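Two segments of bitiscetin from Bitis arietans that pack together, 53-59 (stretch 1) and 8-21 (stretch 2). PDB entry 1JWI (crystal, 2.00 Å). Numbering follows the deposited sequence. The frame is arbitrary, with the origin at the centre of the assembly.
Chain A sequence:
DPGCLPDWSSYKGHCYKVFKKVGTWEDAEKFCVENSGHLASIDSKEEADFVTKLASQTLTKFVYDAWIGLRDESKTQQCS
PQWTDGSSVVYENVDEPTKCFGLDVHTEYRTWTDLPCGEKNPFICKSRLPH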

ATOM      1  N   LYS A  53      -2.831   1.483  24.897  1.00 19.63           N
ATOM      2  CA  LYS A  53      -3.662   1.381  26.101  1.00 20.52           C
ATOM      3  C   LYS A  53      -4.714   2.493  26.129  1.00 20.32           C
ATOM      4  O   LYS A  53      -5.893   2.251  26.403  1.00 18.28           O
ATOM      5  CB  LYS A  53      -2.776   1.465  27.350  1.00 21.40           C
ATOM      6  CG  LYS A  53      -3.531   1.375  28.664  1.00 24.47           C
ATOM      7  CD  LYS A  53      -2.581   1.497  29.848  1.00 27.36           C
ATOM      8  CE  LYS A  53      -3.325   1.364  31.169  1.00 28.50           C
ATOM      9  NZ  LYS A  53      -2.387   1.471  32.317  1.00 31.40           N
ATOM     10  N   LEU A  54      -4.292   3.717  25.830  1.00 20.06           N
ATOM     11  CA  LEU A  54      -5.225   4.836  25.835  1.00 20.05           C
ATOM     12  C   LEU A  54      -6.334   4.583  24.820  1.00 19.03           C
ATOM     13  O   LEU A  54      -7.512   4.770  25.120  1.00 18.67           O
ATOM     14  CB  LEU A  54      -4.504   6.149  25.507  1.00 21.64           C
ATOM     15  CG  LEU A  54      -5.348   7.428  25.649  1.00 23.01           C
ATOM     16  CD1 LEU A  54      -5.738   7.624  27.109  1.00 21.48           C
ATOM     17  CD2 LEU A  54      -4.559   8.638  25.142  1.00 22.22           C
ATOM     18  N   ALA A  55      -5.953   4.144  23.625  1.00 19.49           N
ATOM     19  CA  ALA A  55      -6.912   3.863  22.562  1.00 20.62           C
ATOM     20  C   ALA A  55      -7.866   2.724  22.937  1.00 20.71           C
ATOM     21  O   ALA A  55      -9.064   2.803  22.684  1.00 20.69           O
ATOM     22  CB  ALA A  55      -6.173   3.535  21.266  1.00 20.59           C
ATOM     23  N   SER A  56      -7.327   1.671  23.544  1.00 23.00           N
ATOM     24  CA  SER A  56      -8.126   0.519  23.970  1.00 24.49           C
ATOM     25  C   SER A  56      -9.151   0.859  25.055  1.00 25.26           C
ATOM     26  O   SER A  56     -10.203   0.225  25.142  1.00 24.69           O
ATOM     27  CB  SER A  56      -7.216  -0.592  24.496  1.00 24.79           C
ATOM     28  OG  SER A  56      -6.452  -1.155  23.445  1.00 30.27           O
ATOM     29  N   GLN A  57      -8.841   1.849  25.886  1.00 26.19           N
ATOM     30  CA  GLN A  57      -9.745   2.234  26.966  1.00 28.19           C
ATOM     31  C   GLN A  57     -10.683   3.396  26.660  1.00 28.98           C
ATOM     32  O   GLN A  57     -11.484   3.787  27.507  1.00 28.78           O
ATOM     33  CB  GLN A  57      -8.937   2.552  28.222  1.00 29.80           C
ATOM     34  CG  GLN A  57      -8.602   1.320  29.034  1.00 34.54           C
ATOM     35  CD  GLN A  57      -7.776   1.639  30.253  1.00 37.68           C
ATOM     36  OE1 GLN A  57      -8.123   2.526  31.039  1.00 39.60           O
ATOM     37  NE2 GLN A  57      -6.680   0.915  30.428  1.00 39.77           N
ATOM     38  N   THR A  58     -10.588   3.945  25.454  1.00 30.64           N
ATOM     39  CA  THR A  58     -11.444   5.060  25.054  1.00 31.15           C
ATOM     40  C   THR A  58     -12.335   4.645  23.887  1.00 31.35           C
ATOM     41  O   THR A  58     -13.427   5.184  23.701  1.00 32.37           O
ATOM     42  CB  THR A  58     -10.608   6.278  24.609  1.00 31.85           C
ATOM     43  OG1 THR A  58      -9.569   6.527  25.566  1.00 31.55           O
ATOM     44  CG2 THR A  58     -11.496   7.512  24.498  1.00 32.43           C
ATOM     45  N   LEU A  59     -11.863   3.683  23.105  1.00 31.41           N
ATOM     46  CA  LEU A  59     -12.606   3.194  21.952  1.00 31.96           C
ATOM     47  C   LEU A  59     -13.078   1.760  22.198  1.00 33.53           C
ATOM     48  O   LEU A  59     -14.271   1.468  22.138  1.00 34.59           O
ATOM     49  CB  LEU A  59     -11.720   3.247  20.702  1.00 31.21           C
ATOM     50  CG  LEU A  59     -11.113   4.609  20.346  1.00 30.24           C
ATOM     51  CD1 LEU A  59     -10.001   4.411  19.327  1.00 29.24           C
ATOM     52  CD2 LEU A  59     -12.190   5.549  19.805  1.00 29.20           C
TER
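Stretch 2 (8-21) WSSYKGHCYKVFKK

Stretch 2 lays a β-hairpin against the C-terminal part of a helix in stretch 1, and the contact is a small apolar one, burying 376 Å² over both sides with no hydrogen bond across it. Residues 9-11 and the run from His14 to Phe19 are extended, and a type I' turn from Tyr11 to His14 joins them. Gly13 suits this turn because its backbone angles (87/2) would jam a β-carbon against the preceding carbonyl oxygen. Backbone pairs Ser9 N to Tyr16 O and Tyr16 N to Ser9 O, both 2.7 Å, tie the two strands together, so Ser9 and Tyr16 meet the helix as neighbours.

The second strand runs in roughly the same direction as the helix, crossing it at -35° with the axes 8.7 Å apart at closest approach. Val18 lies opposite Ala55, their CA atoms 6.5 Å apart; Ala55 points its CB sideways, and the valine meets the helix backbone, with Val18 CG2 4.2 Å from Ala55 CA. Strand alternation turns Tyr16 and Val18 toward the helix and Lys17 and Phe19 away.

Val18, branched at CB and so well suited to a strand, is the centre of the contact. Its CG2 lies 3.7 Å from Leu54 CG, its CG1 3.9 Å from Leu59 CG, and its CB 4.0 Å from Thr58 CG2. Thr58 OG1 donates to Leu54 O at 2.7 Å, so the hydroxyl has its partner within stretch 1, while the methyl CG2 faces Val18. Leu54 reaches across both strands: CD2 is 3.8 Å from Tyr16 CB, and CD1 is 3.5 Å from Ser9 OG. Tyr16 contributes its CB here, while its end leads away. At the margin, the aliphatic part of Lys20 covers the edge, its CG 4.2 Å from Leu59 CD2 and its CD 4.1 Å from Thr58 O.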

ATOM      1  N   TRP A   8      -7.202  15.314  29.046  1.00 29.95           N
ATOM      2  CA  TRP A   8      -6.104  14.728  28.282  1.00 28.04           C
ATOM      3  C   TRP A   8      -5.295  13.893  29.260  1.00 27.45           C
ATOM      4  O   TRP A   8      -5.432  14.058  30.472  1.00 27.15           O
ATOM      5  CB  TRP A   8      -5.204  15.824  27.691  1.00 26.57           C
ATOM      6  CG  TRP A   8      -5.815  16.573  26.539  1.00 24.19           C
ATOM      7  CD1 TRP A   8      -7.016  17.215  26.525  1.00 23.73           C
ATOM      8  CD2 TRP A   8      -5.252  16.746  25.231  1.00 23.54           C
ATOM      9  NE1 TRP A   8      -7.242  17.775  25.290  1.00 22.60           N
ATOM     10  CE2 TRP A   8      -6.175  17.503  24.477  1.00 22.52           C
ATOM     11  CE3 TRP A   8      -4.056  16.335  24.622  1.00 23.94           C
ATOM     12  CZ2 TRP A   8      -5.943  17.857  23.140  1.00 22.78           C
ATOM     13  CZ3 TRP A   8      -3.823  16.689  23.287  1.00 22.92           C
ATOM     14  CH2 TRP A   8      -4.766  17.442  22.566  1.00 22.82           C
ATOM     15  N   SER A   9      -4.462  12.998  28.742  1.00 27.03           N
ATOM     16  CA  SER A   9      -3.619  12.167  29.595  1.00 27.23           C
ATOM     17  C   SER A   9      -2.174  12.626  29.449  1.00 28.38           C
ATOM     18  O   SER A   9      -1.750  13.032  28.365  1.00 28.79           O
ATOM     19  CB  SER A   9      -3.732  10.689  29.198  1.00 26.06           C
ATOM     20  OG  SER A   9      -5.070  10.237  29.289  1.00 24.19           O
ATOM     21  N   SER A  10      -1.416  12.564  30.538  1.00 29.85           N
ATOM     22  CA  SER A  10      -0.019  12.982  30.507  1.00 31.73           C
ATOM     23  C   SER A  10       0.923  11.790  30.480  1.00 32.70           C
ATOM     24  O   SER A  10       0.720  10.812  31.201  1.00 33.99           O
ATOM     25  CB  SER A  10       0.290  13.858  31.719  1.00 31.62           C
ATOM     26  OG  SER A  10      -0.092  13.202  32.912  1.00 34.46           O
ATOM     27  N   TYR A  11       1.951  11.875  29.640  1.00 33.94           N
ATOM     28  CA  TYR A  11       2.927  10.799  29.521  1.00 34.79           C
ATOM     29  C   TYR A  11       4.292  11.299  29.051  1.00 34.75           C
ATOM     30  O   TYR A  11       4.408  11.917  27.994  1.00 34.66           O
ATOM     31  CB  TYR A  11       2.410   9.718  28.564  1.00 35.03           C
ATOM     32  CG  TYR A  11       3.391   8.589  28.342  1.00 36.82           C
ATOM     33  CD1 TYR A  11       4.389   8.684  27.368  1.00 38.70           C
ATOM     34  CD2 TYR A  11       3.358   7.446  29.138  1.00 38.21           C
ATOM     35  CE1 TYR A  11       5.332   7.670  27.201  1.00 39.26           C
ATOM     36  CE2 TYR A  11       4.299   6.426  28.980  1.00 38.66           C
ATOM     37  CZ  TYR A  11       5.282   6.545  28.012  1.00 38.87           C
ATOM     38  OH  TYR A  11       6.229   5.556  27.865  1.00 39.07           O
ATOM     39  N   LYS A  12       5.316  11.026  29.856  1.00 34.30           N
ATOM     40  CA  LYS A  12       6.692  11.413  29.553  1.00 34.66           C
ATOM     41  C   LYS A  12       6.875  12.766  28.874  1.00 34.54           C
ATOM     42  O   LYS A  12       7.536  12.860  27.840  1.00 35.09           O
ATOM     43  CB  LYS A  12       7.367  10.330  28.701  1.00 35.35           C
ATOM     44  CG  LYS A  12       7.946   9.164  29.499  1.00 37.00           C
ATOM     45  CD  LYS A  12       8.261   7.965  28.604  1.00 38.15           C
ATOM     46  CE  LYS A  12       9.122   8.340  27.408  1.00 39.27           C
ATOM     47  NZ  LYS A  12       9.204   7.220  26.421  1.00 40.10           N
ATOM     48  N   GLY A  13       6.293  13.810  29.453  1.00 33.51           N
ATOM     49  CA  GLY A  13       6.455  15.137  28.886  1.00 32.29           C
ATOM     50  C   GLY A  13       5.477  15.559  27.806  1.00 31.17           C
ATOM     51  O   GLY A  13       5.596  16.657  27.268  1.00 31.53           O
ATOM     52  N   HIS A  14       4.519  14.701  27.473  1.00 30.21           N
ATOM     53  CA  HIS A  14       3.528  15.038  26.454  1.00 28.54           C
ATOM     54  C   HIS A  14       2.105  14.807  26.962  1.00 27.90           C
ATOM     55  O   HIS A  14       1.889  14.084  27.940  1.00 27.43           O
ATOM     56  CB  HIS A  14       3.740  14.206  25.177  1.00 28.70           C
ATOM     57  CG  HIS A  14       4.942  14.604  24.381  1.00 27.07           C
ATOM     58  ND1 HIS A  14       6.170  13.990  24.526  1.00 26.96           N
ATOM     59  CD2 HIS A  14       5.109  15.558  23.435  1.00 28.22           C
ATOM     60  CE1 HIS A  14       7.037  14.548  23.702  1.00 27.46           C
ATOM     61  NE2 HIS A  14       6.421  15.503  23.028  1.00 27.76           N
ATOM     62  N   CYS A  15       1.146  15.436  26.288  1.00 27.16           N
ATOM     63  CA  CYS A  15      -0.270  15.301  26.617  1.00 27.19           C
ATOM     64  C   CYS A  15      -0.966  14.601  25.449  1.00 26.49           C
ATOM     65  O   CYS A  15      -0.777  14.983  24.290  1.00 27.19           O
ATOM     66  CB  CYS A  15      -0.891  16.679  26.849  1.00 28.08           C
ATOM     67  SG  CYS A  15      -0.155  17.599  28.247  1.00 31.24           S
ATOM     68  N   TYR A  16      -1.766  13.579  25.753  1.00 24.35           N
ATOM     69  CA  TYR A  16      -2.473  12.817  24.723  1.00 22.35           C
ATOM     70  C   TYR A  16      -3.979  12.776  24.921  1.00 21.47           C
ATOM     71  O   TYR A  16      -4.478  12.806  26.050  1.00 21.15           O
ATOM     72  CB  TYR A  16      -1.990  11.365  24.679  1.00 20.35           C
ATOM     73  CG  TYR A  16      -0.502  11.184  24.532  1.00 21.07           C
ATOM     74  CD1 TYR A  16       0.366  11.525  25.567  1.00 20.62           C
ATOM     75  CD2 TYR A  16       0.038  10.621  23.375  1.00 20.19           C
ATOM     76  CE1 TYR A  16       1.735  11.305  25.460  1.00 22.10           C
ATOM     77  CE2 TYR A  16       1.404  10.394  23.255  1.00 21.02           C
ATOM     78  CZ  TYR A  16       2.246  10.734  24.306  1.00 22.37           C
ATOM     79  OH  TYR A  16       3.591  10.469  24.214  1.00 23.32           O
ATOM     80  N   LYS A  17      -4.694  12.664  23.810  1.00 21.12           N
ATOM     81  CA  LYS A  17      -6.146  12.595  23.834  1.00 22.20           C
ATOM     82  C   LYS A  17      -6.657  11.880  22.586  1.00 22.23           C
ATOM     83  O   LYS A  17      -6.212  12.157  21.470  1.00 21.51           O
ATOM     84  CB  LYS A  17      -6.732  14.009  23.897  1.00 24.52           C
ATOM     85  CG  LYS A  17      -8.244  14.095  23.731  1.00 26.52           C
ATOM     86  CD  LYS A  17      -8.966  13.740  25.008  1.00 30.43           C
ATOM     87  CE  LYS A  17     -10.456  14.056  24.923  1.00 31.09           C
ATOM     88  NZ  LYS A  17     -11.132  13.713  26.211  1.00 32.04           N
ATOM     89  N   VAL A  18      -7.587  10.951  22.796  1.00 22.96           N
ATOM     90  CA  VAL A  18      -8.209  10.193  21.714  1.00 22.36           C
ATOM     91  C   VAL A  18      -9.552  10.864  21.436  1.00 23.42           C
ATOM     92  O   VAL A  18     -10.389  10.977  22.331  1.00 24.35           O
ATOM     93  CB  VAL A  18      -8.456   8.717  22.137  1.00 22.45           C
ATOM     94  CG1 VAL A  18      -9.239   7.981  21.062  1.00 21.49           C
ATOM     95  CG2 VAL A  18      -7.126   8.020  22.407  1.00 18.53           C
ATOM     96  N   PHE A  19      -9.754  11.323  20.206  1.00 23.51           N
ATOM     97  CA  PHE A  19     -11.006  11.981  19.840  1.00 24.38           C
ATOM     98  C   PHE A  19     -11.942  11.007  19.135  1.00 25.77           C
ATOM     99  O   PHE A  19     -11.550  10.326  18.182  1.00 25.59           O
ATOM    100  CB  PHE A  19     -10.718  13.188  18.947  1.00 23.40           C
ATOM    101  CG  PHE A  19     -10.103  14.346  19.681  1.00 23.32           C
ATOM    102  CD1 PHE A  19     -10.906  15.297  20.301  1.00 22.71           C
ATOM    103  CD2 PHE A  19      -8.721  14.473  19.775  1.00 23.43           C
ATOM    104  CE1 PHE A  19     -10.340  16.357  21.006  1.00 22.34           C
ATOM    105  CE2 PHE A  19      -8.147  15.531  20.479  1.00 23.21           C
ATOM    106  CZ  PHE A  19      -8.959  16.474  21.094  1.00 22.15           C
ATOM    107  N   LYS A  20     -13.184  10.940  19.613  1.00 27.79           N
ATOM    108  CA  LYS A  20     -14.170  10.039  19.041  1.00 29.23           C
ATOM    109  C   LYS A  20     -14.847  10.587  17.790  1.00 30.24           C
ATOM    110  O   LYS A  20     -15.404   9.822  17.006  1.00 30.45           O
ATOM    111  CB  LYS A  20     -15.219   9.663  20.094  1.00 30.69           C
ATOM    112  CG  LYS A  20     -14.707   8.657  21.118  1.00 32.29           C
ATOM    113  CD  LYS A  20     -15.841   8.012  21.900  1.00 34.10           C
ATOM    114  CE  LYS A  20     -16.391   8.949  22.960  1.00 34.15           C
ATOM    115  NZ  LYS A  20     -15.336   9.333  23.942  1.00 35.47           N
ATOM    116  N   LYS A  21     -14.797  11.904  17.607  1.00 30.97           N
ATOM    117  CA  LYS A  21     -15.383  12.535  16.427  1.00 31.67           C
ATOM    118  C   LYS A  21     -14.557  12.072  15.230  1.00 30.91           C
ATOM    119  O   LYS A  21     -13.369  12.375  15.144  1.00 32.08           O
ATOM    120  CB  LYS A  21     -15.307  14.060  16.549  1.00 33.27           C
ATOM    121  CG  LYS A  21     -13.909  14.577  16.887  1.00 36.55           C
ATOM    122  CD  LYS A  21     -13.777  16.086  16.703  1.00 37.79           C
ATOM    123  CE  LYS A  21     -13.829  16.472  15.231  1.00 40.10           C
ATOM    124  NZ  LYS A  21     -13.703  17.947  15.033  1.00 40.89           N
TER